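Local structure of 5-ketofructose reductase (Gluconobacter sp., 7COK) at residues G49-V54 with L76-D81; L113-T118 with L252-V257. The protein probably catalyses the reduction of 5-ketofructose with a nicotinamide cofactor, as a member of the shikimate dehydrogenase family. All coordinates share one frame; numbering follows the deposited sequence.

Interaction 1. Residues G49-V54 with L76-D81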
ATOM      1  N   GLY A  49      16.682   1.082  -5.481  1.00 12.76           N
ATOM      2  CA  GLY A  49      15.584   1.652  -4.717  1.00 12.85           C
ATOM      3  C   GLY A  49      15.378   1.045  -3.347  1.00 11.75           C
ATOM      4  O   GLY A  49      14.553   1.530  -2.584  1.00 11.51           O
ATOM      5  N   LEU A  50      16.116  -0.012  -3.025  1.00 10.80           N
ATOM      6  CA  LEU A  50      15.829  -0.732  -1.774  1.00 11.01           C
ATOM      7  C   LEU A  50      15.965   0.101  -0.515  1.00 11.27           C
ATOM      8  O   LEU A  50      15.081   0.042   0.332  1.00 11.68           O
ATOM      9  CB  LEU A  50      16.647  -2.019  -1.650  1.00 11.07           C
ATOM     10  CG  LEU A  50      16.437  -2.879  -0.395  1.00 11.88           C
ATOM     11  CD1 LEU A  50      15.030  -3.462  -0.361  1.00 11.86           C
ATOM     12  CD2 LEU A  50      17.457  -4.006  -0.323  1.00 12.66           C
ATOM     13  N   ALA A  51      17.052   0.867  -0.386  1.00 12.01           N
ATOM     14  CA  ALA A  51      17.261   1.712   0.780  1.00 11.76           C
ATOM     15  C   ALA A  51      16.095   2.683   1.002  1.00 11.49           C
ATOM     16  O   ALA A  51      15.548   2.747   2.092  1.00 11.17           O
ATOM     17  CB  ALA A  51      18.592   2.457   0.677  1.00 12.94           C
ATOM     18  N   ASP A  52      15.660   3.343  -0.060  1.00 11.36           N
ATOM     19  CA  ASP A  52      14.555   4.298   0.022  1.00 11.86           C
ATOM     20  C   ASP A  52      13.214   3.609   0.252  1.00 11.25           C
ATOM     21  O   ASP A  52      12.328   4.187   0.897  1.00 11.10           O
ATOM     22  CB  ASP A  52      14.497   5.171  -1.234  1.00 13.23           C
ATOM     23  CG  ASP A  52      15.575   6.247  -1.259  1.00 13.95           C
ATOM     24  OD1 ASP A  52      16.311   6.433  -0.279  1.00 15.23           O
ATOM     25  OD2 ASP A  52      15.660   6.928  -2.292  1.00 17.76           O
ATOM     26  N   ALA A  53      13.042   2.397  -0.275  1.00 11.15           N
ATOM     27  CA  ALA A  53      11.807   1.671  -0.023  1.00 11.46           C
ATOM     28  C   ALA A  53      11.687   1.287   1.435  1.00 11.29           C
ATOM     29  O   ALA A  53      10.594   1.378   2.011  1.00 11.44           O
ATOM     30  CB  ALA A  53      11.691   0.434  -0.913  1.00 11.62           C
ATOM     31  N   VAL A  54      12.781   0.811   2.029  1.00 11.24           N
ATOM     32  CA  VAL A  54      12.794   0.458   3.434  1.00 12.02           C
ATOM     33  C   VAL A  54      12.496   1.665   4.330  1.00 12.13           C
ATOM     34  O   VAL A  54      11.582   1.604   5.169  1.00 12.50           O
ATOM     35  CB  VAL A  54      14.131  -0.235   3.780  1.00 11.92           C
ATOM     36  CG1 VAL A  54      14.347  -0.357   5.265  1.00 13.15           C
ATOM     37  CG2 VAL A  54      14.168  -1.612   3.145  1.00 12.27           C
ATOM     38  N   LEU A  76      20.076  -6.611   4.636  1.00 14.84           N
ATOM     39  CA  LEU A  76      20.720  -6.637   5.955  1.00 15.94           C
ATOM     40  C   LEU A  76      21.370  -5.302   6.311  1.00 16.80           C
ATOM     41  O   LEU A  76      21.380  -4.920   7.488  1.00 17.41           O
ATOM     42  CB  LEU A  76      21.720  -7.787   6.092  1.00 17.61           C
ATOM     43  CG  LEU A  76      21.128  -9.120   6.543  1.00 19.78           C
ATOM     44  CD1 LEU A  76      20.471  -9.858   5.389  1.00 21.67           C
ATOM     45  CD2 LEU A  76      22.255  -9.948   7.160  1.00 20.49           C
ATOM     46  N   ASP A  77      21.860  -4.597   5.292  1.00 17.64           N
ATOM     47  CA  ASP A  77      22.463  -3.249   5.437  1.00 18.94           C
ATOM     48  C   ASP A  77      21.515  -2.176   5.979  1.00 17.77           C
ATOM     49  O   ASP A  77      21.950  -1.117   6.464  1.00 18.43           O
ATOM     50  CB  ASP A  77      22.984  -2.747   4.079  1.00 21.95           C
ATOM     51  CG  ASP A  77      24.175  -3.518   3.577  1.00 25.57           C
ATOM     52  OD1 ASP A  77      25.038  -3.926   4.392  1.00 30.15           O
ATOM     53  OD2 ASP A  77      24.249  -3.700   2.342  1.00 28.15           O
ATOM     54  N   HIS A  78      20.213  -2.420   5.888  1.00 16.46           N
ATOM     55  CA  HIS A  78      19.242  -1.388   6.234  1.00 16.58           C
ATOM     56  C   HIS A  78      18.439  -1.655   7.505  1.00 16.69           C
ATOM     57  O   HIS A  78      17.512  -0.899   7.831  1.00 19.08           O
ATOM     58  CB  HIS A  78      18.300  -1.179   5.057  1.00 16.20           C
ATOM     59  CG  HIS A  78      19.001  -1.033   3.749  1.00 17.29           C
ATOM     60  ND1 HIS A  78      19.872   0.004   3.480  1.00 18.42           N
ATOM     61  CD2 HIS A  78      18.990  -1.813   2.644  1.00 17.96           C
ATOM     62  CE1 HIS A  78      20.348  -0.138   2.256  1.00 18.71           C
ATOM     63  NE2 HIS A  78      19.835  -1.234   1.730  1.00 18.48           N
ATOM     64  N   LEU A  79      18.828  -2.687   8.243  1.00 16.02           N
ATOM     65  CA  LEU A  79      18.087  -3.129   9.428  1.00 16.25           C
ATOM     66  C   LEU A  79      18.739  -2.700  10.722  1.00 16.51           C
ATOM     67  O   LEU A  79      19.939  -2.391  10.744  1.00 18.20           O
ATOM     68  CB  LEU A  79      17.925  -4.657   9.419  1.00 18.28           C
ATOM     69  CG  LEU A  79      17.297  -5.225   8.143  1.00 18.41           C
ATOM     70  CD1 LEU A  79      17.330  -6.737   8.163  1.00 18.80           C
ATOM     71  CD2 LEU A  79      15.877  -4.720   7.889  1.00 19.51           C
ATOM     72  N   ASP A  80      17.949  -2.714  11.796  1.00 15.57           N
ATOM     73  CA  ASP A  80      18.413  -2.353  13.139  1.00 15.72           C
ATOM     74  C   ASP A  80      18.796  -3.582  13.956  1.00 15.69           C
ATOM     75  O   ASP A  80      19.656  -3.499  14.857  1.00 16.64           O
ATOM     76  CB  ASP A  80      17.346  -1.553  13.891  1.00 16.07           C
ATOM     77  CG  ASP A  80      17.059  -0.194  13.260  1.00 18.09           C
ATOM     78  OD1 ASP A  80      17.953   0.687  13.278  1.00 20.60           O
ATOM     79  OD2 ASP A  80      15.934   0.010  12.766  1.00 18.55           O
ATOM     80  N   ASP A  81      18.153  -4.708  13.664  1.00 15.34           N
ATOM     81  CA  ASP A  81      18.337  -5.959  14.404  1.00 15.63           C
ATOM     82  C   ASP A  81      18.149  -7.129  13.448  1.00 15.49           C
ATOM     83  O   ASP A  81      17.351  -7.051  12.510  1.00 15.46           O
ATOM     84  CB  ASP A  81      17.281  -6.025  15.515  1.00 15.88           C
ATOM     85  CG  ASP A  81      17.450  -7.237  16.443  1.00 17.64           C
ATOM     86  OD1 ASP A  81      18.579  -7.480  16.922  1.00 18.35           O
ATOM     87  OD2 ASP A  81      16.443  -7.908  16.748  1.00 19.77           O
TER
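With CG of His-78 turned anti to its own carbonyl carbon (chi1 -48°), the imidazole reaches out from the 3-10 turn to the first turn of helix 50-59, where Leu-50 swings its CG away from the backbone N (chi1 -179°) to meet it. CA of Ala-51 faces one side of the ring, 4.0 Å from the centroid of the His-78 ring and 14° off the normal, a CH-pi contact. Ala-51 CB comes to 3.5 Å from His-78 CE1. The opposite face of the imidazole carries CB of its neighbour Asp-77, so the ring is sandwiched between aliphatic groups. Both segments belong to the substrate-binding domain of the shikimate dehydrogenase family; the contact joins helix 50-59, flanking the mixed sheet, to the connection between strands 64-67 and 81-82. At the ring edge, Leu-50 CD2 approaches His-78 CD2 at 4.0 Å, near the ring plane. Replacing His-78 by an alanine would probably open a gap beside Leu-50 and Ala-51 and deprive residues 49-54 of most of their contact with 76-81. About one turn further along the helix, Val-54 CG1 rests 4.0 Å from His-78 CB, while the valine also touches Phe-14 and Leu-102 on two strands.

Interaction 2. Residues L113-T118 with L252-V257; sequences LASLKT and LVNQGV
Ala-114 and Asn-254 mark the closest approach of the two helical backbones, their CA atoms 6.5 Å apart, near enough for a single asparagine to bridge the gap. Asn-254 supplies all of the contact from its segment. Its CG stands anti to the carbonyl carbon (chi1 -73°), which carries the amide across to the last turns of helix 110-117. There ND2 of Asn-254 donates to OG of Ser-115 at 2.9 Å, but the N-H points well off the oxygen, with an angle of 120° at the hydrogen, and the bond is weak. The backbone N of Ser-115 lies 3.4 Å from the same Asn-254 ND2; both are donors, so this approach adds no bond. Beside the polar pair, the methyl CB of Ala-114 packs against the asparagine, 3.8 Å from Asn-254 ND2 and 3.9 Å from Asn-254 CB. The small side chains of Ala-114 and Ser-115 probably help the backbones to come this near. Ser-115 OG also makes a weak hydrogen bond to Gly-111 O, one turn back in its own helix. Towards the helix end, Thr-118 OG1 donates to Ser-115 O at 2.6 Å, in the carbonyl plane, and Thr-118 N shares that acceptor. Helix 110-117 leads from the mixed sheet to the parallel, Rossmann-type sheet, and helix 248-264 follows strand 245-246 of the latter, consistent with the two helices that link the domains in this family; Val-253 and Val-257 pack against Ser-270 and Met-273 of helix 270-281.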
ATOM      1  N   LEU A 113       9.632 -26.240   8.757  1.00 13.35           N
ATOM      2  CA  LEU A 113       9.661 -26.656  10.144  1.00 13.98           C
ATOM      3  C   LEU A 113       8.272 -26.740  10.766  1.00 13.49           C
ATOM      4  O   LEU A 113       7.968 -27.725  11.437  1.00 14.55           O
ATOM      5  CB  LEU A 113      10.641 -25.809  10.951  1.00 15.57           C
ATOM      6  CG  LEU A 113      11.099 -26.345  12.290  1.00 18.02           C
ATOM      7  CD1 LEU A 113      12.019 -27.552  12.087  1.00 19.17           C
ATOM      8  CD2 LEU A 113      11.817 -25.282  13.118  1.00 17.17           C
ATOM      9  N   ALA A 114       7.408 -25.753  10.504  1.00 13.74           N
ATOM     10  CA  ALA A 114       6.025 -25.826  10.988  1.00 13.95           C
ATOM     11  C   ALA A 114       5.286 -27.016  10.380  1.00 13.87           C
ATOM     12  O   ALA A 114       4.600 -27.746  11.089  1.00 14.42           O
ATOM     13  CB  ALA A 114       5.282 -24.534  10.704  1.00 13.63           C
ATOM     14  N   SER A 115       5.427 -27.242   9.075  1.00 13.80           N
ATOM     15  CA  SER A 115       4.831 -28.437   8.464  1.00 13.46           C
ATOM     16  C   SER A 115       5.346 -29.727   9.120  1.00 13.84           C
ATOM     17  O   SER A 115       4.559 -30.632   9.436  1.00 15.23           O
ATOM     18  CB  SER A 115       5.115 -28.471   6.967  1.00 13.77           C
ATOM     19  OG  SER A 115       4.371 -27.453   6.271  1.00 13.80           O
ATOM     20  N   LEU A 116       6.668 -29.790   9.336  1.00 14.19           N
ATOM     21  CA  LEU A 116       7.314 -30.964   9.950  1.00 14.87           C
ATOM     22  C   LEU A 116       6.715 -31.260  11.323  1.00 15.89           C
ATOM     23  O   LEU A 116       6.368 -32.410  11.622  1.00 15.57           O
ATOM     24  CB  LEU A 116       8.837 -30.770  10.064  1.00 15.21           C
ATOM     25  CG  LEU A 116       9.571 -32.028  10.568  1.00 15.04           C
ATOM     26  CD1 LEU A 116       9.464 -33.189   9.588  1.00 15.81           C
ATOM     27  CD2 LEU A 116      11.014 -31.717  10.930  1.00 15.82           C
ATOM     28  N   LYS A 117       6.572 -30.211  12.128  1.00 16.36           N
ATOM     29  CA  LYS A 117       6.087 -30.331  13.499  1.00 17.07           C
ATOM     30  C   LYS A 117       4.664 -30.894  13.610  1.00 17.72           C
ATOM     31  O   LYS A 117       4.294 -31.424  14.670  1.00 18.72           O
ATOM     32  CB  LYS A 117       6.238 -29.003  14.230  1.00 17.47           C
ATOM     33  CG  LYS A 117       7.685 -28.761  14.650  1.00 19.55           C
ATOM     34  CD  LYS A 117       7.929 -27.384  15.232  1.00 22.32           C
ATOM     35  CE  LYS A 117       9.295 -27.295  15.878  1.00 25.64           C
ATOM     36  NZ  LYS A 117       9.451 -26.017  16.628  1.00 27.78           N
ATOM     37  N   THR A 118       3.886 -30.829  12.526  1.00 18.16           N
ATOM     38  CA  THR A 118       2.568 -31.501  12.513  1.00 19.78           C
ATOM     39  C   THR A 118       2.676 -33.022  12.521  1.00 19.88           C
ATOM     40  O   THR A 118       1.686 -33.712  12.813  1.00 20.35           O
ATOM     41  CB  THR A 118       1.651 -31.081  11.331  1.00 19.71           C
ATOM     42  OG1 THR A 118       2.222 -31.502  10.097  1.00 21.27           O
ATOM     43  CG2 THR A 118       1.424 -29.571  11.299  1.00 19.97           C
ATOM     44  N   LEU A 252       4.521 -22.861   2.160  1.00 12.65           N
ATOM     45  CA  LEU A 252       4.301 -21.463   1.824  1.00 12.90           C
ATOM     46  C   LEU A 252       3.213 -20.838   2.699  1.00 12.27           C
ATOM     47  O   LEU A 252       3.378 -19.722   3.192  1.00 12.04           O
ATOM     48  CB  LEU A 252       3.921 -21.345   0.353  1.00 14.53           C
ATOM     49  CG  LEU A 252       4.956 -21.043  -0.717  1.00 17.38           C
ATOM     50  CD1 LEU A 252       4.190 -20.767  -1.999  1.00 18.32           C
ATOM     51  CD2 LEU A 252       5.854 -19.867  -0.355  1.00 18.57           C
ATOM     52  N   VAL A 253       2.112 -21.556   2.905  1.00 11.70           N
ATOM     53  CA  VAL A 253       1.064 -21.069   3.788  1.00 11.85           C
ATOM     54  C   VAL A 253       1.610 -20.831   5.190  1.00 12.07           C
ATOM     55  O   VAL A 253       1.396 -19.760   5.774  1.00 12.07           O
ATOM     56  CB  VAL A 253      -0.144 -22.020   3.769  1.00 11.73           C
ATOM     57  CG1 VAL A 253      -1.157 -21.651   4.849  1.00 11.93           C
ATOM     58  CG2 VAL A 253      -0.805 -21.974   2.401  1.00 11.83           C
ATOM     59  N   ASN A 254       2.347 -21.807   5.709  1.00 12.13           N
ATOM     60  CA  ASN A 254       2.954 -21.657   7.038  1.00 12.40           C
ATOM     61  C   ASN A 254       3.882 -20.470   7.147  1.00 12.53           C
ATOM     62  O   ASN A 254       3.926 -19.812   8.180  1.00 13.11           O
ATOM     63  CB  ASN A 254       3.659 -22.938   7.488  1.00 13.80           C
ATOM     64  CG  ASN A 254       2.682 -24.027   7.873  1.00 15.44           C
ATOM     65  OD1 ASN A 254       1.580 -23.735   8.361  1.00 17.40           O
ATOM     66  ND2 ASN A 254       3.074 -25.286   7.683  1.00 16.58           N
ATOM     67  N   GLN A 255       4.637 -20.212   6.087  1.00 12.52           N
ATOM     68  CA  GLN A 255       5.558 -19.084   6.066  1.00 13.36           C
ATOM     69  C   GLN A 255       4.789 -17.757   6.161  1.00 13.08           C
ATOM     70  O   GLN A 255       5.182 -16.835   6.888  1.00 13.78           O
ATOM     71  CB  GLN A 255       6.343 -19.118   4.773  1.00 14.94           C
ATOM     72  CG  GLN A 255       7.415 -18.069   4.697  1.00 18.17           C
ATOM     73  CD  GLN A 255       8.501 -18.434   3.705  1.00 19.58           C
ATOM     74  OE1 GLN A 255       9.560 -17.832   3.735  1.00 20.27           O
ATOM     75  NE2 GLN A 255       8.249 -19.437   2.835  1.00 21.47           N
ATOM     76  N   GLY A 256       3.681 -17.675   5.437  1.00 13.13           N
ATOM     77  CA  GLY A 256       2.801 -16.492   5.523  1.00 12.53           C
ATOM     78  C   GLY A 256       2.185 -16.337   6.891  1.00 12.84           C
ATOM     79  O   GLY A 256       2.054 -15.209   7.386  1.00 13.77           O
ATOM     80  N   VAL A 257       1.746 -17.454   7.479  1.00 12.35           N
ATOM     81  CA  VAL A 257       1.188 -17.429   8.840  1.00 12.19           C
ATOM     82  C   VAL A 257       2.222 -16.917   9.848  1.00 12.62           C
ATOM     83  O   VAL A 257       1.929 -16.013  10.644  1.00 12.39           O
ATOM     84  CB  VAL A 257       0.634 -18.798   9.272  1.00 12.26           C
ATOM     85  CG1 VAL A 257       0.275 -18.833  10.772  1.00 11.72           C
ATOM     86  CG2 VAL A 257      -0.578 -19.167   8.432  1.00 12.90           C
TER

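Interactions 1 and 2 lie in different parts of the chain's architecture, their centres 27 Å apart and their nearest atoms about 14 Å apart, without touching. They also follow one another in sequence: 49-54 meets 76-81 before the chain reaches 113-118. Interaction 1 is a local contact of aliphatic groups with an imidazole, made by van der Waals and CH-pi contacts within the substrate-binding domain, its centre about 21 Å from the chain centre, whereas that of interaction 2 lies 8 Å away and brings together segments separated by 133 residues, using a weak polar bond. The crystal is ligand-free, so neither contact can be tied to bound substrate or cofactor; in this family the active site typically lies in the cleft between the two domains.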